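Local coordinates for protein dermonecrotic toxin (Pasteurella multocida, PDB 2EBF) that acts as a dermonecrotic and mitogenic toxin that induces bone resorption and is associated with the severe progressive form of atrophic rhinitis in pigs, at residues G69-Y72 and K73-L76; A77-Q80 and R81-S85; D89-Q92 and G93-E97; L98-L101 and I102-E106; A117-E120 and L121-Q124. One frame throughout, in Å; residues are numbered along the deposited sequence.

Contact 1: residues G69-Y72 and K73-L76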
# COMPACT_ATOMS: atom_id res chain seq x y z
N GLY A 69 -38.45 -7.36 6.55
CA GLY A 69 -38.16 -6.09 5.89
C GLY A 69 -36.90 -6.15 5.03
O GLY A 69 -36.23 -7.17 4.97
N GLU A 70 -36.59 -5.04 4.36
CA GLU A 70 -35.47 -4.98 3.43
C GLU A 70 -34.11 -5.14 4.11
O GLU A 70 -33.22 -5.82 3.59
CB GLU A 70 -35.53 -3.68 2.62
CG GLU A 70 -34.46 -3.53 1.54
CD GLU A 70 -34.46 -4.65 0.50
OE1 GLU A 70 -33.36 -5.07 0.09
OE2 GLU A 70 -35.56 -5.10 0.09
N SER A 71 -33.95 -4.51 5.27
CA SER A 71 -32.71 -4.59 6.04
C SER A 71 -32.40 -6.03 6.44
O SER A 71 -31.28 -6.51 6.25
CB SER A 71 -32.79 -3.71 7.29
OG SER A 71 -32.75 -2.34 6.93
N TYR A 72 -33.41 -6.71 6.97
CA TYR A 72 -33.29 -8.10 7.40
C TYR A 72 -33.02 -9.03 6.22
O TYR A 72 -32.16 -9.91 6.31
CB TYR A 72 -34.56 -8.50 8.17
CG TYR A 72 -34.58 -9.90 8.78
CD1 TYR A 72 -35.79 -10.53 9.05
CD2 TYR A 72 -33.40 -10.59 9.06
CE1 TYR A 72 -35.82 -11.82 9.62
CE2 TYR A 72 -33.42 -11.86 9.63
CZ TYR A 72 -34.63 -12.47 9.90
OH TYR A 72 -34.64 -13.73 10.45
N LYS A 73 -33.74 -8.83 5.12
CA LYS A 73 -33.50 -9.60 3.90
C LYS A 73 -32.04 -9.51 3.45
O LYS A 73 -31.44 -10.52 3.11
CB LYS A 73 -34.45 -9.16 2.78
CG LYS A 73 -33.97 -9.55 1.38
CD LYS A 73 -35.09 -9.74 0.37
CE LYS A 73 -35.93 -8.49 0.18
NZ LYS A 73 -37.14 -8.52 1.06
N ARG A 74 -31.47 -8.31 3.45
CA ARG A 74 -30.08 -8.12 3.04
C ARG A 74 -29.09 -8.74 4.02
O ARG A 74 -28.02 -9.20 3.61
CB ARG A 74 -29.77 -6.64 2.84
CG ARG A 74 -30.32 -6.09 1.53
CD ARG A 74 -29.79 -4.70 1.26
NE ARG A 74 -30.31 -3.76 2.25
CZ ARG A 74 -31.13 -2.75 1.97
NH1 ARG A 74 -31.50 -2.51 0.71
NH2 ARG A 74 -31.55 -1.97 2.96
N ILE A 75 -29.44 -8.77 5.29
CA ILE A 75 -28.64 -9.46 6.30
C ILE A 75 -28.60 -10.98 6.04
O ILE A 75 -27.53 -11.59 6.04
CB ILE A 75 -29.11 -9.07 7.74
CG1 ILE A 75 -28.52 -7.69 8.10
CG2 ILE A 75 -28.74 -10.14 8.77
CD1 ILE A 75 -29.21 -6.99 9.27
N LEU A 76 -29.77 -11.56 5.78
CA LEU A 76 -29.90 -12.99 5.44
C LEU A 76 -29.17 -13.34 4.16
O LEU A 76 -28.52 -14.39 4.06
CB LEU A 76 -31.38 -13.37 5.29
CG LEU A 76 -32.19 -13.53 6.58
CD1 LEU A 76 -33.68 -13.60 6.24
CD2 LEU A 76 -31.75 -14.78 7.35
O HOH W 1 -37.80 -5.85 0.84
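Glu70 swings CG away from its own backbone N (chi1 -176°) and bends at chi2, so that it reaches forward along the helix and its carboxylate comes to lie between Lys73 and Arg74. OE1 faces Arg74 NH1 at 3.2 Å, but the oxygen stands well out of the guanidinium plane and none of the guanidinium hydrogens is directed at it, so charge alone draws the two together. The two side chains cross at about a right angle, the carboxylate and guanidinium planes 60° apart. Glu70 CG sits over one face of the guanidinium, toward its rim. The other oxygen, OE2, makes a long salt bridge to Lys73 NZ, 3.9 Å away. A water bridges the gap, donating to Glu70 OE2 and accepting from Lys73 NZ at 2.8 Å. The result is a three-residue salt-bridge network on the first turn of helix 70-84, in the membrane localization domain of this C-terminal region of the longer toxin, with Gly69 as the N-cap residue. The Gly69 carbonyl O takes the N-H of Lys73 at 3.0 Å, which opens the i to i+4 ladder. Tyr72 meets Leu76 away from these charges. Leu76 CD1 lies over the Tyr72 ring face, 4.0 Å from the centroid and 19° off the normal, a CH-pi contact, while Leu76 CG touches Tyr72 CE2 at 3.7 Å. Leu57 of helix 54-60 packs against Leu76 and Ile75.

Contact 2: residues A77-Q80 and R81-S85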
# COMPACT_ATOMS: atom_id res chain seq x y z
N ALA A 77 -29.29 -12.45 3.17
CA ALA A 77 -28.61 -12.64 1.88
C ALA A 77 -27.10 -12.66 2.05
O ALA A 77 -26.42 -13.52 1.49
CB ALA A 77 -29.02 -11.55 0.90
N LYS A 78 -26.58 -11.70 2.82
CA LYS A 78 -25.14 -11.61 3.08
C LYS A 78 -24.63 -12.81 3.89
O LYS A 78 -23.54 -13.32 3.64
CB LYS A 78 -24.77 -10.29 3.76
CG LYS A 78 -23.25 -10.10 3.89
CD LYS A 78 -22.78 -8.74 3.44
CE LYS A 78 -23.31 -8.39 2.07
NZ LYS A 78 -22.49 -7.41 1.32
N LEU A 79 -25.42 -13.25 4.86
CA LEU A 79 -25.04 -14.43 5.65
C LEU A 79 -24.91 -15.65 4.72
O LEU A 79 -23.97 -16.44 4.84
CB LEU A 79 -26.07 -14.72 6.73
CG LEU A 79 -25.61 -15.14 8.14
CD1 LEU A 79 -26.67 -15.99 8.81
CD2 LEU A 79 -24.22 -15.79 8.20
N GLN A 80 -25.85 -15.78 3.78
CA GLN A 80 -25.79 -16.88 2.83
C GLN A 80 -24.54 -16.82 1.96
O GLN A 80 -23.88 -17.84 1.77
CB GLN A 80 -27.05 -16.95 1.97
CG GLN A 80 -27.10 -18.21 1.10
CD GLN A 80 -27.02 -19.50 1.93
OE1 GLN A 80 -26.00 -20.18 1.93
NE2 GLN A 80 -28.10 -19.81 2.64
N ARG A 81 -24.22 -15.63 1.45
CA ARG A 81 -23.01 -15.43 0.65
C ARG A 81 -21.74 -15.83 1.41
O ARG A 81 -20.82 -16.39 0.83
CB ARG A 81 -22.88 -13.99 0.15
CG ARG A 81 -23.80 -13.63 -1.02
CD ARG A 81 -23.36 -12.32 -1.70
NE ARG A 81 -22.09 -12.46 -2.42
CZ ARG A 81 -21.28 -11.46 -2.79
NH1 ARG A 81 -21.59 -10.19 -2.53
NH2 ARG A 81 -20.15 -11.74 -3.43
N ILE A 82 -21.70 -15.52 2.71
CA ILE A 82 -20.56 -15.87 3.56
C ILE A 82 -20.37 -17.39 3.59
O ILE A 82 -19.26 -17.89 3.36
CB ILE A 82 -20.72 -15.30 4.99
CG1 ILE A 82 -20.49 -13.78 4.95
CG2 ILE A 82 -19.75 -15.95 5.99
CD1 ILE A 82 -21.21 -13.05 6.04
N HIS A 83 -21.46 -18.10 3.85
CA HIS A 83 -21.44 -19.56 3.92
C HIS A 83 -21.15 -20.24 2.58
O HIS A 83 -20.64 -21.36 2.55
CB HIS A 83 -22.73 -20.09 4.56
CG HIS A 83 -22.77 -19.91 6.05
ND1 HIS A 83 -22.14 -20.78 6.93
CD2 HIS A 83 -23.35 -18.96 6.83
CE1 HIS A 83 -22.34 -20.37 8.17
NE2 HIS A 83 -23.07 -19.27 8.14
N ASN A 84 -21.47 -19.56 1.48
CA ASN A 84 -21.19 -20.06 0.14
C ASN A 84 -19.80 -19.69 -0.39
O ASN A 84 -19.38 -20.18 -1.43
CB ASN A 84 -22.24 -19.58 -0.86
CG ASN A 84 -23.61 -20.18 -0.61
OD1 ASN A 84 -23.76 -21.15 0.15
ND2 ASN A 84 -24.63 -19.60 -1.24
N SER A 85 -19.09 -18.82 0.34
CA SER A 85 -17.81 -18.28 -0.12
C SER A 85 -16.64 -19.24 0.06
O SER A 85 -16.30 -19.63 1.19
CB SER A 85 -17.52 -16.95 0.58
OG SER A 85 -16.30 -16.39 0.13
O HOH W 2 -23.35 -9.01 -0.97
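Lys78 and Ile82 meet one turn apart in the last turns of helix 70-84, which packs on helix 88-108 in a helical bundle. From CB, Lys78 runs to CG, which touches Ile82 CD1 at 4.2 Å. The chain then bends at chi2 and chi3, and CD passes against Leu98 and Leu101 of helix 88-108. At the tip, NZ makes a salt bridge to Glu97 of that helix and also gives a hydrogen bond to a water, 2.9 Å away. The same water accepts from Arg81 NH1, lying at the edge of the guanidinium and in its plane. It thus sits between two cationic groups whose nitrogens, Lys78 NZ and Arg81 NH1, are 4.8 Å apart, a closeness that the carboxylate of Glu97 would help to offset. Leu79 and His83 lie side by side and point the same way. With His83 CG anti to its carbonyl carbon (chi1 -76°), the imidazole is carried back beside the preceding turn, and its NE2 is hydrogen-bonded to Trp52 O. Leu79 CD2 approaches His83 CD2 to 3.6 Å, and the carbonyl O of Leu79 lies at the ring edge, 3.3 Å from His83 CD2.

Contact 3: residues D89-Q92 and G93-E97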
# COMPACT_ATOMS: atom_id res chain seq x y z
N ASP A 89 -10.28 -14.73 1.42
CA ASP A 89 -10.17 -13.26 1.47
C ASP A 89 -11.52 -12.59 1.21
O ASP A 89 -11.84 -11.56 1.82
CB ASP A 89 -9.12 -12.75 0.47
CG ASP A 89 -8.82 -11.27 0.66
OD1 ASP A 89 -8.04 -10.92 1.57
OD2 ASP A 89 -9.38 -10.46 -0.10
N GLU A 90 -12.29 -13.15 0.28
CA GLU A 90 -13.63 -12.66 0.03
C GLU A 90 -14.56 -12.97 1.20
O GLU A 90 -15.36 -12.12 1.61
CB GLU A 90 -14.18 -13.24 -1.28
CG GLU A 90 -13.51 -12.64 -2.49
CD GLU A 90 -14.01 -13.23 -3.80
OE1 GLU A 90 -15.03 -13.95 -3.79
OE2 GLU A 90 -13.37 -12.96 -4.83
N ARG A 91 -14.46 -14.20 1.73
CA ARG A 91 -15.22 -14.61 2.90
C ARG A 91 -15.05 -13.62 4.07
O ARG A 91 -16.05 -13.15 4.64
CB ARG A 91 -14.82 -16.02 3.37
CG ARG A 91 -15.74 -16.57 4.45
CD ARG A 91 -15.27 -17.90 4.98
NE ARG A 91 -15.46 -18.98 4.00
CZ ARG A 91 -15.04 -20.23 4.19
NH1 ARG A 91 -14.41 -20.56 5.31
NH2 ARG A 91 -15.23 -21.13 3.25
N GLN A 92 -13.81 -13.30 4.43
CA GLN A 92 -13.62 -12.36 5.55
C GLN A 92 -14.12 -10.96 5.18
O GLN A 92 -14.64 -10.25 6.04
CB GLN A 92 -12.19 -12.36 6.11
CG GLN A 92 -11.06 -11.85 5.19
CD GLN A 92 -10.62 -10.41 5.45
OE1 GLN A 92 -9.49 -10.02 5.13
NE2 GLN A 92 -11.52 -9.61 6.00
N GLY A 93 -13.99 -10.59 3.91
CA GLY A 93 -14.54 -9.31 3.42
C GLY A 93 -16.04 -9.21 3.62
O GLY A 93 -16.53 -8.21 4.12
N LEU A 94 -16.75 -10.25 3.20
CA LEU A 94 -18.20 -10.35 3.40
C LEU A 94 -18.61 -10.34 4.87
O LEU A 94 -19.63 -9.75 5.24
CB LEU A 94 -18.73 -11.62 2.73
CG LEU A 94 -18.70 -11.61 1.20
CD1 LEU A 94 -18.83 -13.03 0.65
CD2 LEU A 94 -19.79 -10.69 0.62
N MET A 95 -17.83 -11.03 5.70
CA MET A 95 -18.07 -11.02 7.15
C MET A 95 -17.99 -9.63 7.75
O MET A 95 -18.87 -9.24 8.52
CB MET A 95 -17.10 -11.97 7.85
CG MET A 95 -17.48 -13.41 7.59
SD MET A 95 -16.16 -14.58 7.89
CE MET A 95 -16.22 -14.70 9.69
N HIS A 96 -16.97 -8.86 7.37
CA HIS A 96 -16.88 -7.46 7.81
C HIS A 96 -18.08 -6.63 7.32
O HIS A 96 -18.61 -5.81 8.06
CB HIS A 96 -15.57 -6.82 7.37
CG HIS A 96 -14.37 -7.23 8.18
ND1 HIS A 96 -13.36 -8.02 7.67
CD2 HIS A 96 -13.99 -6.91 9.45
CE1 HIS A 96 -12.42 -8.19 8.59
NE2 HIS A 96 -12.78 -7.53 9.68
N GLU A 97 -18.50 -6.85 6.07
CA GLU A 97 -19.69 -6.20 5.51
C GLU A 97 -20.94 -6.51 6.33
O GLU A 97 -21.74 -5.60 6.63
CB GLU A 97 -19.89 -6.59 4.04
CG GLU A 97 -18.81 -6.02 3.09
CD GLU A 97 -18.93 -6.55 1.65
OE1 GLU A 97 -19.84 -7.33 1.37
OE2 GLU A 97 -18.09 -6.17 0.81
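Regular i to i+4 bonding joins 89-92 to 93-97, from Gly93 N to Asp89 O at 3.2 Å and Leu94 N to Glu90 O at 2.8 Å through Met95 N to Arg91 O. The side chains of Arg91 and Met95 lie alongside each other and point the same way, with Arg91 CG 4.0 Å from Met95 SD. Met95 CG is also close to the Arg91 carbonyl, 3.3 Å from its O. Beyond this apolar stem the Arg91 guanidinium turns to backbone acceptors, Ser85 O and Ile46 O, which tie the start of the helix to the preceding turn and to the N-terminal segment of the chain. Gln92 carries CG between its backbone N and carbonyl carbon, the crowded position (chi1 66°), and the chain then bends at chi2. This folds its amide forward, where it meets the edge of the His96 ring with the two planes 69° apart. His96 N bonds the Gln92 carbonyl O at 3.0 Å, and ND1 adds a weak bond to that same oxygen, with an N-H...O angle of only 125°. On the far side of the imidazole NE2 pairs with Tyr130 OH, the firmer of the two contacts made by the ring nitrogens. All of this lies in the first half of helix 88-108. Leu94 packs on Arg81 and Ile82 of helix 70-84, Met95 on Leu125 and Leu129 of helix 115-129, and His96 on Ala152 and Leu156 of helix 151-164.

Contact 4: residues L98-L101 and I102-E106. With GLC (alpha-D-glucopyranose), chain C.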
# COMPACT_ATOMS: atom_id res chain seq x y z
N LEU A 98 -21.11 -7.77 6.72
CA LEU A 98 -22.25 -8.18 7.55
C LEU A 98 -22.22 -7.48 8.91
O LEU A 98 -23.26 -7.06 9.42
CB LEU A 98 -22.27 -9.69 7.79
CG LEU A 98 -23.64 -10.41 7.82
CD1 LEU A 98 -23.58 -11.75 8.52
CD2 LEU A 98 -24.84 -9.56 8.28
N MET A 99 -21.03 -7.39 9.49
CA MET A 99 -20.87 -6.66 10.74
C MET A 99 -21.41 -5.23 10.58
O MET A 99 -22.19 -4.78 11.42
CB MET A 99 -19.41 -6.62 11.19
CG MET A 99 -18.82 -7.95 11.67
SD MET A 99 -17.10 -7.62 12.14
CE MET A 99 -16.49 -9.28 12.32
N GLU A 100 -21.02 -4.54 9.51
CA GLU A 100 -21.53 -3.18 9.27
C GLU A 100 -23.06 -3.15 9.14
O GLU A 100 -23.71 -2.29 9.75
CB GLU A 100 -20.86 -2.47 8.08
CG GLU A 100 -21.45 -1.05 7.87
CD GLU A 100 -20.80 -0.23 6.76
OE1 GLU A 100 -19.67 -0.54 6.33
OE2 GLU A 100 -21.44 0.75 6.32
N LEU A 101 -23.64 -4.08 8.37
CA LEU A 101 -25.10 -4.15 8.25
C LEU A 101 -25.79 -4.24 9.61
O LEU A 101 -26.81 -3.58 9.83
CB LEU A 101 -25.53 -5.34 7.38
CG LEU A 101 -25.07 -5.36 5.92
CD1 LEU A 101 -25.76 -6.48 5.17
CD2 LEU A 101 -25.34 -4.02 5.26
N ILE A 102 -25.23 -5.04 10.49
CA ILE A 102 -25.74 -5.17 11.82
C ILE A 102 -25.56 -3.91 12.65
O ILE A 102 -26.46 -3.49 13.29
CB ILE A 102 -25.15 -6.39 12.51
CG1 ILE A 102 -25.57 -7.65 11.76
CG2 ILE A 102 -25.56 -6.46 13.90
CD1 ILE A 102 -24.85 -8.84 12.19
N ASP A 103 -24.39 -3.31 12.59
CA ASP A 103 -24.15 -1.98 13.18
C ASP A 103 -25.22 -0.96 12.78
O ASP A 103 -25.79 -0.28 13.64
CB ASP A 103 -22.78 -1.44 12.75
CG ASP A 103 -21.61 -2.17 13.39
OD1 ASP A 103 -21.79 -2.90 14.39
OD2 ASP A 103 -20.49 -2.00 12.86
N LEU A 104 -25.49 -0.88 11.48
CA LEU A 104 -26.43 0.09 10.93
C LEU A 104 -27.86 -0.20 11.37
O LEU A 104 -28.61 0.72 11.70
CB LEU A 104 -26.35 0.10 9.40
CG LEU A 104 -25.08 0.68 8.76
CD1 LEU A 104 -25.08 0.42 7.26
CD2 LEU A 104 -24.95 2.18 9.04
N TYR A 105 -28.23 -1.48 11.37
CA TYR A 105 -29.55 -1.92 11.82
C TYR A 105 -29.77 -1.58 13.29
O TYR A 105 -30.82 -1.05 13.65
CB TYR A 105 -29.72 -3.42 11.60
CG TYR A 105 -31.09 -3.95 11.94
CD1 TYR A 105 -32.07 -4.09 10.95
CD2 TYR A 105 -31.42 -4.31 13.25
CE1 TYR A 105 -33.33 -4.58 11.25
CE2 TYR A 105 -32.67 -4.80 13.57
CZ TYR A 105 -33.62 -4.94 12.56
OH TYR A 105 -34.86 -5.41 12.87
N GLU A 106 -28.77 -1.89 14.12
CA GLU A 106 -28.79 -1.60 15.55
C GLU A 106 -28.97 -0.09 15.80
O GLU A 106 -29.70 0.31 16.69
CB GLU A 106 -27.49 -2.09 16.19
CG GLU A 106 -27.38 -1.90 17.68
CD GLU A 106 -26.04 -2.36 18.22
OE1 GLU A 106 -24.99 -1.94 17.67
OE2 GLU A 106 -26.03 -3.14 19.19
C1 GLC C . -17.13 0.02 17.29
C2 GLC C . -16.93 1.52 17.48
C3 GLC C . -18.14 2.10 18.23
C4 GLC C . -19.43 1.79 17.48
C5 GLC C . -19.55 0.30 17.18
C6 GLC C . -20.70 0.02 16.22
O1 GLC C . -17.17 -0.59 18.58
O2 GLC C . -15.72 1.75 18.21
O3 GLC C . -18.02 3.52 18.41
O4 GLC C . -20.55 2.24 18.27
O5 GLC C . -18.35 -0.21 16.57
O6 GLC C . -20.43 0.68 14.98
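Apolar packing joins Leu98 to Ile102 along one side of helix 88-108: Leu98 CD2 rests 4.0 Å from Ile102 CD1. CG1 of Ile102, anti to its carbonyl carbon (chi1 -62°), is carried back along the helix to lie 3.3 Å from the Leu98 carbonyl O. Leu125 of helix 115-129 and Ile82 of helix 70-84 also touch Leu98, so this pair belongs to the core of the helical bundle. The extended chain of Glu100 crosses Leu104, whose CD1 comes within 3.8 Å of Glu100 OE2. Among backbone hydrogen bonds, Asp103 N to Met99 O is the straightest, with an N-H...O angle of 174°, and Leu104 N to Glu100 O measures 2.9 Å. Charged pairing and sugar contact gather at the carboxylates. Asp103 OD1 forms a salt bridge with Arg122 and OD2 with Lys147, while Asp103 CG stays 3.3 Å from the Met99 carbonyl O. Glucose O6 approaches Asp103 OD2 at 3.4 Å, and Lys147 NZ is hydrogen-bonded to the sugar as well. Glu100 is held by Arg312 and by the backbone N of Gly148. Asp103 and Leu104 contribute to two separate glycan pockets, Leu104 sharing its own with Arg312. With cationic partners on both of its oxygens, the Asp103 carboxylate is probably ionised and held in orientation beside the sugar, and Lys147, bound to both, links the acid to the glycan.

Contact 5: residues A117-E120 and L121-Q124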
# COMPACT_ATOMS: atom_id res chain seq x y z
N ALA A 117 -30.62 -11.65 18.46
CA ALA A 117 -30.07 -12.56 17.44
C ALA A 117 -28.94 -11.90 16.65
O ALA A 117 -27.91 -12.52 16.41
CB ALA A 117 -31.18 -13.03 16.49
N PHE A 118 -29.13 -10.64 16.26
CA PHE A 118 -28.16 -9.93 15.42
C PHE A 118 -26.86 -9.68 16.18
O PHE A 118 -25.76 -9.82 15.63
CB PHE A 118 -28.75 -8.63 14.87
CG PHE A 118 -29.78 -8.82 13.77
CD1 PHE A 118 -30.33 -7.72 13.13
CD2 PHE A 118 -30.19 -10.09 13.38
CE1 PHE A 118 -31.28 -7.87 12.11
CE2 PHE A 118 -31.13 -10.26 12.36
CZ PHE A 118 -31.68 -9.14 11.73
N ARG A 119 -26.97 -9.31 17.45
CA ARG A 119 -25.79 -9.09 18.29
C ARG A 119 -25.00 -10.37 18.50
O ARG A 119 -23.76 -10.35 18.49
CB ARG A 119 -26.19 -8.49 19.64
CG ARG A 119 -26.70 -7.04 19.55
CD ARG A 119 -27.08 -6.52 20.93
NE ARG A 119 -27.29 -5.07 20.91
CZ ARG A 119 -28.40 -4.44 21.29
NH1 ARG A 119 -29.45 -5.12 21.74
NH2 ARG A 119 -28.46 -3.11 21.23
N GLU A 120 -25.71 -11.48 18.69
CA GLU A 120 -25.04 -12.76 18.85
C GLU A 120 -24.30 -13.13 17.57
O GLU A 120 -23.14 -13.55 17.61
CB GLU A 120 -26.03 -13.86 19.24
CG GLU A 120 -25.49 -15.30 19.02
CD GLU A 120 -24.29 -15.65 19.90
OE1 GLU A 120 -23.63 -16.71 19.65
OE2 GLU A 120 -24.01 -14.89 20.85
N LEU A 121 -24.96 -12.94 16.43
CA LEU A 121 -24.34 -13.19 15.13
C LEU A 121 -23.11 -12.31 14.92
O LEU A 121 -22.09 -12.78 14.42
CB LEU A 121 -25.36 -12.95 14.01
CG LEU A 121 -24.87 -13.10 12.56
CD1 LEU A 121 -24.24 -14.47 12.29
CD2 LEU A 121 -26.02 -12.84 11.60
N ARG A 122 -23.21 -11.03 15.27
CA ARG A 122 -22.07 -10.11 15.14
C ARG A 122 -20.88 -10.58 15.98
O ARG A 122 -19.75 -10.56 15.51
CB ARG A 122 -22.47 -8.68 15.53
CG ARG A 122 -21.37 -7.66 15.27
CD ARG A 122 -21.85 -6.23 15.51
NE ARG A 122 -22.43 -6.06 16.84
CZ ARG A 122 -23.18 -5.02 17.21
NH1 ARG A 122 -23.43 -4.04 16.36
NH2 ARG A 122 -23.68 -4.96 18.44
N THR A 123 -21.14 -11.03 17.20
CA THR A 123 -20.08 -11.55 18.06
C THR A 123 -19.45 -12.81 17.44
O THR A 123 -18.23 -12.99 17.49
CB THR A 123 -20.60 -11.82 19.49
OG1 THR A 123 -21.12 -10.60 20.03
CG2 THR A 123 -19.49 -12.32 20.40
N GLN A 124 -20.28 -13.66 16.83
CA GLN A 124 -19.77 -14.86 16.13
C GLN A 124 -18.79 -14.51 15.03
O GLN A 124 -17.78 -15.20 14.84
CB GLN A 124 -20.91 -15.70 15.54
CG GLN A 124 -21.80 -16.37 16.57
CD GLN A 124 -23.05 -17.00 15.98
OE1 GLN A 124 -23.84 -17.61 16.70
NE2 GLN A 124 -23.24 -16.85 14.66
O HOH W 3 -22.50 -8.00 19.07
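Arg119 and Arg122 run side by side on helix 115-129, one turn apart in the helical bundle of the membrane localization region, and both reach toward acids of helix 88-108. Arg122 NH2 passes 3.8 Å from Arg119 CG, and the guanidinium planes are 52° apart; the like-charged Arg119 NE and Arg122 NH2 are separated by 4.4 Å. The acids probably offset the repulsion: Glu106 pairs with both arginines and Asp103 with Arg122. In Arg122, CG is trans to the backbone N (chi1 -174°) and the chain turns at chi3, which brings NE to a water in the guanidinium plane. Backbone hydrogen bonds of the i to i+4 kind include Arg122 N to Phe118 O at 2.8 Å and Thr123 N to Arg119 O at 3.0 Å; the side-chain OG1 of Thr123 also lies 3.1 Å from Arg119 O. Glu120 is bent at chi2 and crosses the straight chain of Gln124 at about a right angle, its carboxylate plane nearly perpendicular to the amide. Trp52 touches both side chains. Apolar packing lies on other sides of the helix: Phe118 meets Tyr105 edge-to-face and also touches Ile102, while Leu121 reaches Leu57 and Leu98. The water beside Arg122 joins side chain to backbone, accepting from Arg122 NE at 3.0 Å and donating to Arg119 O at 2.7 Å.

How the contacts relate
All five contacts are local turns in series along the chain; none nests in or crosses another. Contacts 1 and 2 follow end to end on helix 70-84, their centres about 13 Å apart. After a short turn the chain enters helix 88-108, which carries contacts 3 and 4, then helix 115-129 with contact 5. Contact 2 meets contact 3 by a salt bridge and packing beside the connection between helices 70-84 and 88-108, and contacts 1 and 2 both pack on contact 4. Contact 5 joins contact 4 through salt bridges and meets contacts 1 and 2 by apolar packing. With helix 54-60, which packs against contacts 1, 2 and 5, the three helices form one bundle, with glycan sites bordering helix 88-108.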